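Local atomic coordinates of RagA protein (Porphyromonas gingivalis, PDB entry 6SLN), a protein that probably imports substrates, in the manner of TonB-dependent receptors, across the outer membrane through a plugged beta-barrel. Residues A[292-306]-A[390-404]. Sequence-based numbering, arbitrary orientation.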
# COMPACT_ATOMS: atom_id res chain seq x y z
N PRO A 292 -38.71 -17.95 -3.00
CA PRO A 292 -37.50 -18.62 -2.51
C PRO A 292 -37.78 -19.95 -1.82
O PRO A 292 -36.88 -20.81 -1.74
CB PRO A 292 -36.91 -17.60 -1.53
CG PRO A 292 -38.09 -16.88 -1.03
CD PRO A 292 -39.05 -16.77 -2.19
N VAL A 293 -38.98 -20.14 -1.31
CA VAL A 293 -39.40 -21.41 -0.73
C VAL A 293 -40.48 -21.99 -1.64
O VAL A 293 -41.53 -21.37 -1.83
CB VAL A 293 -39.92 -21.25 0.71
CG1 VAL A 293 -40.52 -22.56 1.20
CG2 VAL A 293 -38.80 -20.79 1.59
N ASP A 294 -40.21 -23.17 -2.19
CA ASP A 294 -41.09 -23.82 -3.16
C ASP A 294 -41.03 -25.33 -2.92
O ASP A 294 -40.05 -26.00 -3.27
CB ASP A 294 -40.69 -23.46 -4.59
CG ASP A 294 -41.55 -24.14 -5.62
OD1 ASP A 294 -42.55 -24.80 -5.26
OD2 ASP A 294 -41.23 -24.01 -6.82
N PHE A 295 -42.09 -25.87 -2.34
CA PHE A 295 -42.19 -27.31 -2.12
C PHE A 295 -42.75 -28.07 -3.31
O PHE A 295 -42.74 -29.31 -3.30
CB PHE A 295 -43.03 -27.55 -0.88
CG PHE A 295 -42.41 -27.00 0.36
CD1 PHE A 295 -41.18 -27.48 0.80
CD2 PHE A 295 -43.03 -26.01 1.08
CE1 PHE A 295 -40.57 -26.97 1.92
CE2 PHE A 295 -42.44 -25.49 2.21
CZ PHE A 295 -41.21 -25.97 2.64
N ASN A 296 -43.20 -27.37 -4.36
CA ASN A 296 -43.93 -28.01 -5.45
C ASN A 296 -43.06 -28.26 -6.66
O ASN A 296 -43.40 -29.11 -7.49
CB ASN A 296 -45.13 -27.15 -5.85
CG ASN A 296 -46.04 -26.89 -4.68
OD1 ASN A 296 -46.41 -27.82 -3.96
ND2 ASN A 296 -46.36 -25.63 -4.45
N HIS A 297 -41.96 -27.54 -6.77
CA HIS A 297 -40.92 -27.78 -7.74
C HIS A 297 -39.66 -27.84 -6.90
O HIS A 297 -39.68 -27.44 -5.73
CB HIS A 297 -40.86 -26.63 -8.80
CG HIS A 297 -39.80 -26.78 -9.85
ND1 HIS A 297 -38.67 -25.98 -9.88
CD2 HIS A 297 -39.70 -27.61 -10.92
CE1 HIS A 297 -37.93 -26.31 -10.92
NE2 HIS A 297 -38.53 -27.30 -11.57
N ASP A 298 -38.57 -28.33 -7.44
CA ASP A 298 -37.37 -28.10 -6.68
C ASP A 298 -36.24 -27.62 -7.57
O ASP A 298 -36.13 -27.96 -8.75
CB ASP A 298 -37.03 -29.33 -5.78
CG ASP A 298 -36.94 -30.63 -6.50
OD1 ASP A 298 -36.35 -30.68 -7.59
OD2 ASP A 298 -37.40 -31.62 -5.90
N ALA A 299 -35.44 -26.73 -6.99
CA ALA A 299 -34.50 -25.93 -7.74
C ALA A 299 -33.29 -26.76 -8.16
O ALA A 299 -32.90 -27.73 -7.51
CB ALA A 299 -34.06 -24.72 -6.92
N ASP A 300 -32.73 -26.37 -9.30
CA ASP A 300 -31.54 -26.98 -9.86
C ASP A 300 -30.33 -26.27 -9.25
O ASP A 300 -29.78 -25.32 -9.81
CB ASP A 300 -31.57 -26.86 -11.38
CG ASP A 300 -30.43 -27.59 -12.05
OD1 ASP A 300 -29.41 -27.85 -11.38
OD2 ASP A 300 -30.56 -27.92 -13.26
N TRP A 301 -29.92 -26.74 -8.06
CA TRP A 301 -28.83 -26.07 -7.36
C TRP A 301 -27.49 -26.24 -8.07
O TRP A 301 -26.59 -25.44 -7.84
CB TRP A 301 -28.72 -26.57 -5.92
CG TRP A 301 -29.57 -25.80 -5.00
CD1 TRP A 301 -30.82 -26.12 -4.56
CD2 TRP A 301 -29.26 -24.53 -4.45
NE1 TRP A 301 -31.31 -25.13 -3.74
CE2 TRP A 301 -30.37 -24.13 -3.66
CE3 TRP A 301 -28.18 -23.67 -4.57
CZ2 TRP A 301 -30.40 -22.93 -2.97
CZ3 TRP A 301 -28.21 -22.48 -3.88
CH2 TRP A 301 -29.31 -22.12 -3.09
N LEU A 302 -27.37 -27.25 -8.93
CA LEU A 302 -26.24 -27.35 -9.84
C LEU A 302 -26.15 -26.10 -10.71
O LEU A 302 -25.16 -25.37 -10.67
CB LEU A 302 -26.37 -28.60 -10.71
CG LEU A 302 -25.29 -28.71 -11.80
CD1 LEU A 302 -23.86 -28.66 -11.19
CD2 LEU A 302 -25.47 -29.92 -12.71
N LYS A 303 -27.21 -25.83 -11.48
CA LYS A 303 -27.23 -24.63 -12.30
C LYS A 303 -27.20 -23.36 -11.46
O LYS A 303 -26.71 -22.33 -11.92
CB LYS A 303 -28.44 -24.65 -13.24
CG LYS A 303 -28.50 -23.44 -14.17
CD LYS A 303 -29.61 -23.55 -15.17
CE LYS A 303 -29.81 -25.01 -15.55
NZ LYS A 303 -28.93 -25.41 -16.69
N ALA A 304 -27.67 -23.41 -10.21
CA ALA A 304 -27.58 -22.25 -9.34
C ALA A 304 -26.13 -21.85 -9.08
O ALA A 304 -25.86 -20.67 -8.81
CB ALA A 304 -28.29 -22.53 -8.02
N LEU A 305 -25.20 -22.81 -9.11
CA LEU A 305 -23.82 -22.53 -8.73
C LEU A 305 -22.76 -22.85 -9.78
O LEU A 305 -21.59 -22.61 -9.52
CB LEU A 305 -23.46 -23.25 -7.41
CG LEU A 305 -24.31 -22.73 -6.25
CD1 LEU A 305 -24.81 -23.88 -5.44
CD2 LEU A 305 -23.61 -21.67 -5.40
N PHE A 306 -23.14 -23.39 -10.94
CA PHE A 306 -22.16 -23.67 -11.99
C PHE A 306 -22.78 -23.34 -13.34
O PHE A 306 -23.99 -23.50 -13.54
CB PHE A 306 -21.68 -25.14 -11.98
CG PHE A 306 -20.81 -25.49 -10.81
CD1 PHE A 306 -21.37 -25.78 -9.57
CD2 PHE A 306 -19.44 -25.51 -10.94
CE1 PHE A 306 -20.57 -26.10 -8.49
CE2 PHE A 306 -18.63 -25.83 -9.87
CZ PHE A 306 -19.20 -26.12 -8.64
N GLY A 390 -20.34 -24.19 -3.56
CA GLY A 390 -19.58 -25.22 -4.23
C GLY A 390 -20.37 -26.46 -4.57
O GLY A 390 -21.58 -26.54 -4.41
N THR A 391 -19.63 -27.46 -5.06
CA THR A 391 -20.26 -28.75 -5.34
C THR A 391 -20.88 -29.32 -4.08
O THR A 391 -21.87 -30.05 -4.15
CB THR A 391 -19.25 -29.73 -5.91
OG1 THR A 391 -18.06 -29.68 -5.11
CG2 THR A 391 -18.93 -29.39 -7.34
N PHE A 392 -20.32 -28.97 -2.92
CA PHE A 392 -20.96 -29.33 -1.66
C PHE A 392 -22.38 -28.79 -1.59
O PHE A 392 -23.31 -29.51 -1.22
CB PHE A 392 -20.13 -28.79 -0.49
CG PHE A 392 -20.83 -28.88 0.82
CD1 PHE A 392 -21.09 -30.11 1.39
CD2 PHE A 392 -21.27 -27.74 1.46
CE1 PHE A 392 -21.74 -30.21 2.61
CE2 PHE A 392 -21.93 -27.82 2.67
CZ PHE A 392 -22.16 -29.07 3.25
N GLY A 393 -22.56 -27.50 -1.90
CA GLY A 393 -23.89 -26.91 -1.83
C GLY A 393 -24.80 -27.43 -2.92
O GLY A 393 -26.01 -27.60 -2.70
N VAL A 394 -24.25 -27.70 -4.10
CA VAL A 394 -25.03 -28.30 -5.18
C VAL A 394 -25.75 -29.55 -4.69
O VAL A 394 -26.92 -29.77 -5.02
CB VAL A 394 -24.12 -28.61 -6.38
CG1 VAL A 394 -24.87 -29.46 -7.40
CG2 VAL A 394 -23.62 -27.31 -7.01
N LEU A 395 -25.07 -30.38 -3.90
CA LEU A 395 -25.71 -31.57 -3.36
C LEU A 395 -26.53 -31.25 -2.11
O LEU A 395 -27.63 -31.77 -1.95
CB LEU A 395 -24.65 -32.63 -3.02
CG LEU A 395 -23.68 -33.09 -4.11
CD1 LEU A 395 -22.82 -34.21 -3.58
CD2 LEU A 395 -24.40 -33.50 -5.39
N THR A 396 -26.03 -30.42 -1.21
CA THR A 396 -26.61 -30.39 0.12
C THR A 396 -27.69 -29.35 0.32
O THR A 396 -28.27 -29.29 1.41
CB THR A 396 -25.51 -30.19 1.19
OG1 THR A 396 -24.69 -29.07 0.84
CG2 THR A 396 -24.67 -31.42 1.27
N MET A 397 -27.96 -28.51 -0.66
CA MET A 397 -29.02 -27.53 -0.47
C MET A 397 -30.38 -28.23 -0.55
O MET A 397 -30.63 -28.97 -1.52
CB MET A 397 -28.93 -26.40 -1.51
CG MET A 397 -27.87 -25.31 -1.21
SD MET A 397 -28.09 -24.52 0.39
CE MET A 397 -29.75 -23.90 0.35
N PRO A 398 -31.24 -28.08 0.45
CA PRO A 398 -32.62 -28.56 0.31
C PRO A 398 -33.19 -28.10 -1.02
O PRO A 398 -33.08 -26.94 -1.39
CB PRO A 398 -33.35 -27.89 1.49
CG PRO A 398 -32.29 -27.65 2.50
CD PRO A 398 -31.03 -27.36 1.72
N ARG A 399 -33.76 -29.03 -1.76
CA ARG A 399 -34.24 -28.69 -3.09
C ARG A 399 -35.50 -27.83 -3.08
O ARG A 399 -35.84 -27.27 -4.12
CB ARG A 399 -34.46 -29.98 -3.88
CG ARG A 399 -33.27 -30.39 -4.71
CD ARG A 399 -32.12 -30.83 -3.84
NE ARG A 399 -31.06 -31.37 -4.66
CZ ARG A 399 -29.83 -30.87 -4.72
NH1 ARG A 399 -29.50 -29.81 -3.98
NH2 ARG A 399 -28.95 -31.44 -5.52
N TYR A 400 -36.16 -27.67 -1.93
CA TYR A 400 -37.29 -26.75 -1.81
C TYR A 400 -36.86 -25.32 -1.53
O TYR A 400 -37.72 -24.44 -1.40
CB TYR A 400 -38.26 -27.21 -0.72
CG TYR A 400 -37.64 -27.63 0.61
CD1 TYR A 400 -37.21 -26.68 1.54
CD2 TYR A 400 -37.52 -28.97 0.94
CE1 TYR A 400 -36.67 -27.06 2.75
CE2 TYR A 400 -36.98 -29.37 2.15
CZ TYR A 400 -36.55 -28.41 3.06
OH TYR A 400 -36.00 -28.82 4.27
N TYR A 401 -35.56 -25.08 -1.43
CA TYR A 401 -35.01 -23.73 -1.36
C TYR A 401 -34.62 -23.33 -2.77
O TYR A 401 -33.91 -24.06 -3.46
CB TYR A 401 -33.80 -23.67 -0.43
CG TYR A 401 -34.21 -23.65 1.00
CD1 TYR A 401 -35.37 -23.01 1.40
CD2 TYR A 401 -33.46 -24.33 1.96
CE1 TYR A 401 -35.75 -23.00 2.72
CE2 TYR A 401 -33.85 -24.35 3.28
CZ TYR A 401 -34.99 -23.69 3.66
OH TYR A 401 -35.35 -23.69 4.99
N ASN A 402 -35.09 -22.16 -3.19
CA ASN A 402 -35.05 -21.76 -4.60
C ASN A 402 -34.33 -20.43 -4.72
O ASN A 402 -34.85 -19.40 -4.24
CB ASN A 402 -36.46 -21.65 -5.16
CG ASN A 402 -36.49 -21.35 -6.64
OD1 ASN A 402 -35.53 -21.60 -7.37
ND2 ASN A 402 -37.59 -20.83 -7.08
N PRO A 403 -33.15 -20.40 -5.35
CA PRO A 403 -32.46 -19.12 -5.57
C PRO A 403 -32.81 -18.45 -6.89
O PRO A 403 -32.15 -17.48 -7.25
CB PRO A 403 -30.98 -19.55 -5.56
CG PRO A 403 -31.02 -20.92 -6.22
CD PRO A 403 -32.39 -21.53 -5.89
N PHE A 404 -33.81 -18.95 -7.62
CA PHE A 404 -34.19 -18.35 -8.89
C PHE A 404 -35.48 -17.57 -8.74
O PHE A 404 -36.30 -17.86 -7.87
CB PHE A 404 -34.35 -19.41 -9.98
CG PHE A 404 -33.17 -20.35 -10.13
CD1 PHE A 404 -33.07 -21.48 -9.34
CD2 PHE A 404 -32.21 -20.14 -11.11
CE1 PHE A 404 -32.00 -22.36 -9.50
CE2 PHE A 404 -31.14 -21.03 -11.27
CZ PHE A 404 -31.04 -22.13 -10.47
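In the loops that crown the beta-barrel of this TonB-dependent receptor, two connections, one joining strands 218-230 and 309-322, the other 363-377 and 435-450, each carry a short helix (301-305 and 390-396) and illustrate how an indole can lock loop to loop. Trp301 lies between Met397 and Pro403: Met397 CB sits 3.3 Å from the centroid of its five-membered ring, almost on the normal, while Pro403 CG lies over the opposite face, 3.8 Å from the centroid of the six-membered ring. The methionine's bend at chi2 (-56°) lays SD over the six-membered ring in a Met-aromatic contact, and a second at chi3 brings CE to 3.5 Å from Trp301 CZ2. At the rim, Trp301 NE1 donates to Tyr401 O at 2.8 Å, the oxygen standing 28° out of the ring plane. The backbones meet in a single bridge between Val293 and Tyr401, flanked by a nearly straight bond from Asp294 N to Tyr400 O (2.9 Å) and a more bent one from Asn402 N to Pro292 O; Ala299 N binds Arg399 O. Phe295 CE1 comes over one face of the Tyr400 ring, whose OH bonds to Gln249. Arg399 NH1 and NH2 both grip Val394 O, and NH1 also reaches Met397 O, tying helix 390-396 to the following turn. The buried indole thus has both faces packed and its N-H satisfied.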